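Local coordinates for protein CymD (Pseudomonas putida, PDB 6Z34) that forms an outer-membrane beta-barrel channel of the FadL family, through which monoaromatic hydrocarbons are probably taken up by lateral diffusion during biodegradation, at residues Val7-Val12 against Met30-Ala35; Val136-Phe141 against Phe276-Ser281. All blocks are in the same frame, centred on the assembly; numbering follows the deposited sequence.

Contact 1: residues Val7-Val12 against Met30-Ala35; sequences VGVGPV and MMLNPA
V9 reaches across to M31 and L32 inside the barrel of this FadL-family channel, where the N-terminal part of the chain folds into the lumen as a plug; V9 joins two irregular pieces of that plug by apolar packing. The apolar contacts share out the two methyls of V9. CG1, anti to the backbone N (chi1 -170°), lies 4.0 Å from CB of M31, and the two side chains cross at about a right angle. CG2 turns instead to L32, 4.4 Å from its CD1, and passes 4.1 Å from the carbonyl O of M31. Beyond CB, M31 bends at chi2 and chi3, so that its end leads away from V9, and the side chain touches R223 on strand 198-229.

The polar bonds lie within each part of the plug or run to the wall. V9 N is bonded to S13 OG, and N33 ND2 to the carbonyl oxygens of A21 and L226, the latter on strand 198-229. With its amide gripped there, N33 also closes an Asx turn: A35 N donates to N33 OD1 over 3.1 Å, arriving 62° out of the plane of the side-chain carbonyl.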
ATOM      1  N   VAL A   7      -1.872  -8.484   0.663  1.00120.72           N
ATOM      2  CA  VAL A   7      -2.924  -9.471   0.457  1.00109.44           C
ATOM      3  C   VAL A   7      -3.286  -9.520  -1.014  1.00 92.78           C
ATOM      4  O   VAL A   7      -4.088 -10.365  -1.424  1.00107.76           O
ATOM      5  CB  VAL A   7      -4.095  -9.141   1.413  1.00104.31           C
ATOM      6  CG1 VAL A   7      -5.307 -10.051   1.194  1.00100.43           C
ATOM      7  CG2 VAL A   7      -3.627  -9.266   2.861  1.00 95.95           C
ATOM      8  N   GLY A   8      -2.664  -8.673  -1.832  1.00 71.03           N
ATOM      9  CA  GLY A   8      -2.851  -8.658  -3.275  1.00 73.76           C
ATOM     10  C   GLY A   8      -3.459  -7.349  -3.753  1.00 69.30           C
ATOM     11  O   GLY A   8      -3.675  -6.410  -2.983  1.00 66.23           O
ATOM     12  N   VAL A   9      -3.725  -7.292  -5.057  1.00 58.03           N
ATOM     13  CA  VAL A   9      -4.370  -6.140  -5.684  1.00 59.21           C
ATOM     14  C   VAL A   9      -5.643  -6.610  -6.380  1.00 56.08           C
ATOM     15  O   VAL A   9      -5.581  -7.292  -7.417  1.00 51.82           O
ATOM     16  CB  VAL A   9      -3.446  -5.433  -6.679  1.00 65.86           C
ATOM     17  CG1 VAL A   9      -4.079  -4.116  -7.103  1.00 71.16           C
ATOM     18  CG2 VAL A   9      -2.085  -5.194  -6.063  1.00 70.21           C
ATOM     19  N   GLY A  10      -6.795  -6.231  -5.826  1.00 49.40           N
ATOM     20  CA  GLY A  10      -8.079  -6.579  -6.399  1.00 51.45           C
ATOM     21  C   GLY A  10      -8.599  -7.904  -5.865  1.00 60.40           C
ATOM     22  O   GLY A  10      -7.866  -8.674  -5.234  1.00 57.21           O
ATOM     23  N   PRO A  11      -9.879  -8.205  -6.121  1.00 61.71           N
ATOM     24  CA  PRO A  11     -10.506  -9.374  -5.466  1.00 51.76           C
ATOM     25  C   PRO A  11     -10.019 -10.716  -5.975  1.00 52.71           C
ATOM     26  O   PRO A  11     -10.168 -11.718  -5.260  1.00 51.05           O
ATOM     27  CB  PRO A  11     -12.005  -9.191  -5.754  1.00 54.09           C
ATOM     28  CG  PRO A  11     -12.147  -7.786  -6.305  1.00 58.91           C
ATOM     29  CD  PRO A  11     -10.832  -7.444  -6.943  1.00 56.30           C
ATOM     30  N   VAL A  12      -9.457 -10.783  -7.179  1.00 49.26           N
ATOM     31  CA  VAL A  12      -9.025 -12.074  -7.710  1.00 57.50           C
ATOM     32  C   VAL A  12      -7.685 -12.464  -7.103  1.00 58.28           C
ATOM     33  O   VAL A  12      -7.489 -13.604  -6.649  1.00 46.64           O
ATOM     34  CB  VAL A  12      -8.953 -12.017  -9.249  1.00 59.95           C
ATOM     35  CG1 VAL A  12      -8.407 -13.300  -9.791  1.00 62.99           C
ATOM     36  CG2 VAL A  12     -10.332 -11.708  -9.864  1.00 59.50           C
ATOM     37  N   MET A  30      -1.750  -4.037 -13.768  1.00 44.65           N
ATOM     38  CA  MET A  30      -1.134  -2.712 -13.768  1.00 52.03           C
ATOM     39  C   MET A  30      -0.315  -2.446 -12.503  1.00 52.68           C
ATOM     40  O   MET A  30       0.723  -1.767 -12.542  1.00 44.49           O
ATOM     41  CB  MET A  30      -2.229  -1.635 -13.888  1.00 55.63           C
ATOM     42  CG  MET A  30      -2.469  -1.151 -15.282  1.00 64.87           C
ATOM     43  SD  MET A  30      -3.717   0.135 -15.491  1.00 56.43           S
ATOM     44  CE  MET A  30      -5.105  -0.517 -14.595  1.00 45.72           C
ATOM     45  N   MET A  31      -0.797  -2.946 -11.368  1.00 46.52           N
ATOM     46  CA  MET A  31      -0.176  -2.662 -10.083  1.00 57.84           C
ATOM     47  C   MET A  31       0.549  -3.865  -9.515  1.00 53.01           C
ATOM     48  O   MET A  31       0.984  -3.814  -8.367  1.00 48.86           O
ATOM     49  CB  MET A  31      -1.216  -2.178  -9.074  1.00 64.47           C
ATOM     50  CG  MET A  31      -1.807  -0.808  -9.393  1.00 72.86           C
ATOM     51  SD  MET A  31      -0.602   0.543  -9.324  1.00 71.76           S
ATOM     52  CE  MET A  31       0.220   0.185  -7.798  1.00 60.65           C
ATOM     53  N   LEU A  32       0.664  -4.958 -10.271  1.00 40.10           N
ATOM     54  CA  LEU A  32       1.427  -6.102  -9.782  1.00 46.66           C
ATOM     55  C   LEU A  32       2.462  -6.454 -10.833  1.00 48.14           C
ATOM     56  O   LEU A  32       3.570  -5.894 -10.843  1.00 47.62           O
ATOM     57  CB  LEU A  32       0.528  -7.294  -9.463  1.00 43.35           C
ATOM     58  CG  LEU A  32       1.156  -8.191  -8.383  1.00 58.28           C
ATOM     59  CD1 LEU A  32       0.076  -8.783  -7.493  1.00 52.21           C
ATOM     60  CD2 LEU A  32       2.053  -9.289  -8.948  1.00 65.41           C
ATOM     61  N   ASN A  33       2.108  -7.353 -11.744  1.00 45.82           N
ATOM     62  CA  ASN A  33       2.969  -7.630 -12.890  1.00 45.38           C
ATOM     63  C   ASN A  33       2.199  -7.223 -14.135  1.00 47.57           C
ATOM     64  O   ASN A  33       1.297  -7.953 -14.592  1.00 43.54           O
ATOM     65  CB  ASN A  33       3.410  -9.093 -12.948  1.00 40.19           C
ATOM     66  CG  ASN A  33       4.359  -9.378 -14.130  1.00 53.61           C
ATOM     67  OD1 ASN A  33       4.803  -8.454 -14.844  1.00 47.63           O
ATOM     68  ND2 ASN A  33       4.674 -10.658 -14.337  1.00 53.32           N
ATOM     69  N   PRO A  34       2.493  -6.054 -14.697  1.00 48.16           N
ATOM     70  CA  PRO A  34       1.759  -5.605 -15.887  1.00 40.40           C
ATOM     71  C   PRO A  34       1.922  -6.523 -17.089  1.00 41.23           C
ATOM     72  O   PRO A  34       1.101  -6.448 -18.010  1.00 42.92           O
ATOM     73  CB  PRO A  34       2.337  -4.206 -16.155  1.00 45.21           C
ATOM     74  CG  PRO A  34       3.536  -4.071 -15.265  1.00 49.93           C
ATOM     75  CD  PRO A  34       3.363  -5.008 -14.134  1.00 50.33           C
ATOM     76  N   ALA A  35       2.920  -7.414 -17.108  1.00 44.58           N
ATOM     77  CA  ALA A  35       3.008  -8.364 -18.215  1.00 41.30           C
ATOM     78  C   ALA A  35       1.772  -9.246 -18.282  1.00 44.62           C
ATOM     79  O   ALA A  35       1.426  -9.736 -19.365  1.00 46.48           O
ATOM     80  CB  ALA A  35       4.266  -9.230 -18.098  1.00 43.55           C
TER

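Contact 2: residues Val136-Phe141 against Phe276-Ser281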
ATOM      1  N   VAL A 136      -2.180   6.552   0.144  1.00 53.13           N
ATOM      2  CA  VAL A 136      -1.390   6.510  -1.083  1.00 36.97           C
ATOM      3  C   VAL A 136      -2.328   6.264  -2.259  1.00 50.84           C
ATOM      4  O   VAL A 136      -3.033   5.245  -2.305  1.00 53.02           O
ATOM      5  CB  VAL A 136      -0.284   5.442  -1.033  1.00 50.97           C
ATOM      6  CG1 VAL A 136       0.511   5.413  -2.360  1.00 40.13           C
ATOM      7  CG2 VAL A 136       0.645   5.686   0.172  1.00 47.70           C
ATOM      8  N   LEU A 137      -2.358   7.206  -3.189  1.00 50.66           N
ATOM      9  CA  LEU A 137      -3.089   7.069  -4.435  1.00 55.03           C
ATOM     10  C   LEU A 137      -2.063   6.880  -5.543  1.00 50.18           C
ATOM     11  O   LEU A 137      -1.242   7.773  -5.785  1.00 46.66           O
ATOM     12  CB  LEU A 137      -3.951   8.302  -4.703  1.00 54.34           C
ATOM     13  CG  LEU A 137      -4.683   8.234  -6.047  1.00 58.00           C
ATOM     14  CD1 LEU A 137      -5.777   7.169  -6.018  1.00 54.03           C
ATOM     15  CD2 LEU A 137      -5.242   9.592  -6.413  1.00 52.61           C
ATOM     16  N   ARG A 138      -2.105   5.729  -6.213  1.00 42.38           N
ATOM     17  CA  ARG A 138      -1.172   5.429  -7.292  1.00 43.94           C
ATOM     18  C   ARG A 138      -1.914   5.459  -8.623  1.00 54.35           C
ATOM     19  O   ARG A 138      -2.987   4.852  -8.776  1.00 50.06           O
ATOM     20  CB  ARG A 138      -0.467   4.086  -7.048  1.00 44.26           C
ATOM     21  CG  ARG A 138       0.017   3.962  -5.600  1.00 53.98           C
ATOM     22  CD  ARG A 138       0.924   2.737  -5.333  1.00 62.87           C
ATOM     23  NE  ARG A 138       2.160   2.851  -6.084  1.00 58.77           N
ATOM     24  CZ  ARG A 138       3.381   2.876  -5.566  1.00 58.77           C
ATOM     25  NH1 ARG A 138       3.565   2.767  -4.242  1.00 55.54           N
ATOM     26  NH2 ARG A 138       4.424   3.005  -6.396  1.00 49.70           N
ATOM     27  N   ILE A 139      -1.377   6.223  -9.563  1.00 50.23           N
ATOM     28  CA  ILE A 139      -2.023   6.410 -10.852  1.00 44.07           C
ATOM     29  C   ILE A 139      -1.088   5.842 -11.908  1.00 47.68           C
ATOM     30  O   ILE A 139      -0.210   6.566 -12.394  1.00 46.31           O
ATOM     31  CB  ILE A 139      -2.339   7.889 -11.126  1.00 44.37           C
ATOM     32  CG1 ILE A 139      -3.194   8.473  -9.996  1.00 39.28           C
ATOM     33  CG2 ILE A 139      -3.020   8.045 -12.501  1.00 42.46           C
ATOM     34  CD1 ILE A 139      -3.442   9.985 -10.131  1.00 53.40           C
ATOM     35  N   PRO A 140      -1.234   4.566 -12.273  1.00 50.97           N
ATOM     36  CA  PRO A 140      -0.313   3.953 -13.235  1.00 50.69           C
ATOM     37  C   PRO A 140      -0.615   4.340 -14.665  1.00 49.44           C
ATOM     38  O   PRO A 140      -1.766   4.555 -15.049  1.00 50.47           O
ATOM     39  CB  PRO A 140      -0.547   2.452 -13.038  1.00 51.79           C
ATOM     40  CG  PRO A 140      -1.988   2.386 -12.626  1.00 59.09           C
ATOM     41  CD  PRO A 140      -2.185   3.584 -11.720  1.00 47.83           C
ATOM     42  N   PHE A 141       0.455   4.447 -15.447  1.00 49.54           N
ATOM     43  CA  PHE A 141       0.380   4.474 -16.906  1.00 47.31           C
ATOM     44  C   PHE A 141       1.131   3.237 -17.359  1.00 49.65           C
ATOM     45  O   PHE A 141       2.332   3.109 -17.100  1.00 52.03           O
ATOM     46  CB  PHE A 141       0.966   5.761 -17.484  1.00 51.85           C
ATOM     47  CG  PHE A 141       0.365   7.008 -16.881  1.00 67.37           C
ATOM     48  CD1 PHE A 141       0.792   7.474 -15.641  1.00 67.42           C
ATOM     49  CD2 PHE A 141      -0.648   7.696 -17.532  1.00 68.41           C
ATOM     50  CE1 PHE A 141       0.238   8.605 -15.071  1.00 54.54           C
ATOM     51  CE2 PHE A 141      -1.206   8.829 -16.968  1.00 67.93           C
ATOM     52  CZ  PHE A 141      -0.762   9.281 -15.726  1.00 59.77           C
ATOM     53  N   PHE A 276      11.039  10.249   2.435  1.00103.60           N
ATOM     54  CA  PHE A 276      10.330   9.016   2.173  1.00 99.68           C
ATOM     55  C   PHE A 276      10.833   8.423   0.870  1.00 95.47           C
ATOM     56  O   PHE A 276      11.237   9.130  -0.059  1.00 90.44           O
ATOM     57  CB  PHE A 276       8.829   9.236   2.084  1.00102.56           C
ATOM     58  CG  PHE A 276       8.104   8.934   3.338  1.00108.15           C
ATOM     59  CD1 PHE A 276       6.983   8.123   3.323  1.00107.57           C
ATOM     60  CD2 PHE A 276       8.528   9.478   4.535  1.00113.55           C
ATOM     61  CE1 PHE A 276       6.295   7.841   4.496  1.00114.73           C
ATOM     62  CE2 PHE A 276       7.853   9.210   5.710  1.00116.60           C
ATOM     63  CZ  PHE A 276       6.732   8.388   5.695  1.00117.57           C
ATOM     64  N   GLU A 277      10.819   7.107   0.829  1.00 95.75           N
ATOM     65  CA  GLU A 277      11.154   6.365  -0.368  1.00 96.66           C
ATOM     66  C   GLU A 277      10.590   4.986  -0.119  1.00102.42           C
ATOM     67  O   GLU A 277      11.256   4.156   0.507  1.00112.82           O
ATOM     68  CB  GLU A 277      12.667   6.338  -0.617  1.00 97.14           C
ATOM     69  CG  GLU A 277      13.100   5.544  -1.856  1.00100.37           C
ATOM     70  CD  GLU A 277      14.563   5.764  -2.216  1.00 99.94           C
ATOM     71  OE1 GLU A 277      15.408   5.696  -1.298  1.00100.08           O
ATOM     72  OE2 GLU A 277      14.871   5.991  -3.410  1.00 98.89           O
ATOM     73  N   MET A 278       9.345   4.760  -0.520  1.00 89.61           N
ATOM     74  CA  MET A 278       8.795   3.425  -0.398  1.00 76.40           C
ATOM     75  C   MET A 278       9.761   2.435  -1.037  1.00 70.04           C
ATOM     76  O   MET A 278      10.445   2.777  -2.011  1.00 72.04           O
ATOM     77  CB  MET A 278       7.414   3.341  -1.035  1.00 68.43           C
ATOM     78  CG  MET A 278       6.649   4.617  -0.874  1.00 74.12           C
ATOM     79  SD  MET A 278       4.908   4.308  -1.090  1.00 75.99           S
ATOM     80  CE  MET A 278       4.404   3.760   0.534  1.00 80.47           C
ATOM     81  N   PRO A 279       9.907   1.246  -0.475  1.00 63.78           N
ATOM     82  CA  PRO A 279      10.960   0.354  -0.938  1.00 59.40           C
ATOM     83  C   PRO A 279      10.567  -0.366  -2.214  1.00 51.43           C
ATOM     84  O   PRO A 279       9.396  -0.650  -2.468  1.00 53.71           O
ATOM     85  CB  PRO A 279      11.120  -0.626   0.229  1.00 67.00           C
ATOM     86  CG  PRO A 279       9.756  -0.674   0.842  1.00 66.63           C
ATOM     87  CD  PRO A 279       9.127   0.668   0.633  1.00 63.14           C
ATOM     88  N   ALA A 280      11.588  -0.633  -3.023  1.00 47.35           N
ATOM     89  CA  ALA A 280      11.557  -1.599  -4.106  1.00 50.18           C
ATOM     90  C   ALA A 280      11.028  -2.938  -3.624  1.00 56.88           C
ATOM     91  O   ALA A 280      11.062  -3.220  -2.427  1.00 61.45           O
ATOM     92  CB  ALA A 280      12.960  -1.779  -4.689  1.00 41.52           C
ATOM     93  N   SER A 281      10.520  -3.764  -4.542  1.00 57.23           N
ATOM     94  CA  SER A 281      10.204  -5.146  -4.207  1.00 54.42           C
ATOM     95  C   SER A 281      10.350  -6.007  -5.448  1.00 49.30           C
ATOM     96  O   SER A 281      10.261  -5.534  -6.581  1.00 53.80           O
ATOM     97  CB  SER A 281       8.806  -5.310  -3.601  1.00 49.67           C
ATOM     98  OG  SER A 281       7.816  -4.746  -4.439  1.00 55.12           O
TER
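Residues 136-141 of strand 131-146, in the barrel wall, face the irregular segment 276-281 with the nearest alpha carbons, those of V136 and M278, standing 10.7 Å apart. M278 and R138 span most of that separation. V136 and R138, two residues apart on the strand, both point toward the segment, as alternation in a beta strand requires. The contact joins the side of the wall strand that M31 of the N-terminal plug also meets to the irregular link between strands 265-273 and 281-289 of the FadL-family barrel.

The methyl end of M278 packs against the valine: CE lies 4.2 Å from CG2 of V136, an apolar contact. Its sulfur meets the arginine, with SD 3.8 Å from NH1 of R138. The thioether approaches the guanidinium obliquely, and the two side chains lie alongside, running opposite ways. A bend at chi3 in each shapes the meeting: in M278 (84°) it swings CE out of line with the preceding chain, and in R138 (64°) it turns the guanidinium off the line of the aliphatic stem.

The arginine has stronger partners elsewhere. Its NH2 forms a salt bridge with D158 OD2 on the adjoining strand 151-171 and a hydrogen bond with T244 OG1 on strand 234-259, which probably help fix the orientation of the guanidinium.

M278 therefore supplies a polarisable, weakly interacting surface beside a cation whose charge is probably balanced mainly by D158, so that dispersion and perhaps a modest charge-to-sulfur attraction account for the contact.

In the fold
The two contacts illustrate how a filled barrel is packed from within. Contact 1 is partly buried and joins two pieces of the N-terminal plug, whereas contact 2 is buried and sets a wall strand against a segment far along the chain. Contact 1 is purely apolar across its interface; contact 2 adds a sulfur beside a charged group. Their centres are about 14 Å apart, and they touch through methionines of 30-35: M31 CE packs 3.6 Å from R138 CD, while M30 SD and M31 SD each lie 4.0 Å from P140 CG. The plug thus rests on the same strand, 131-146, that receives M278, and R138 has a methionine from each contact beside it.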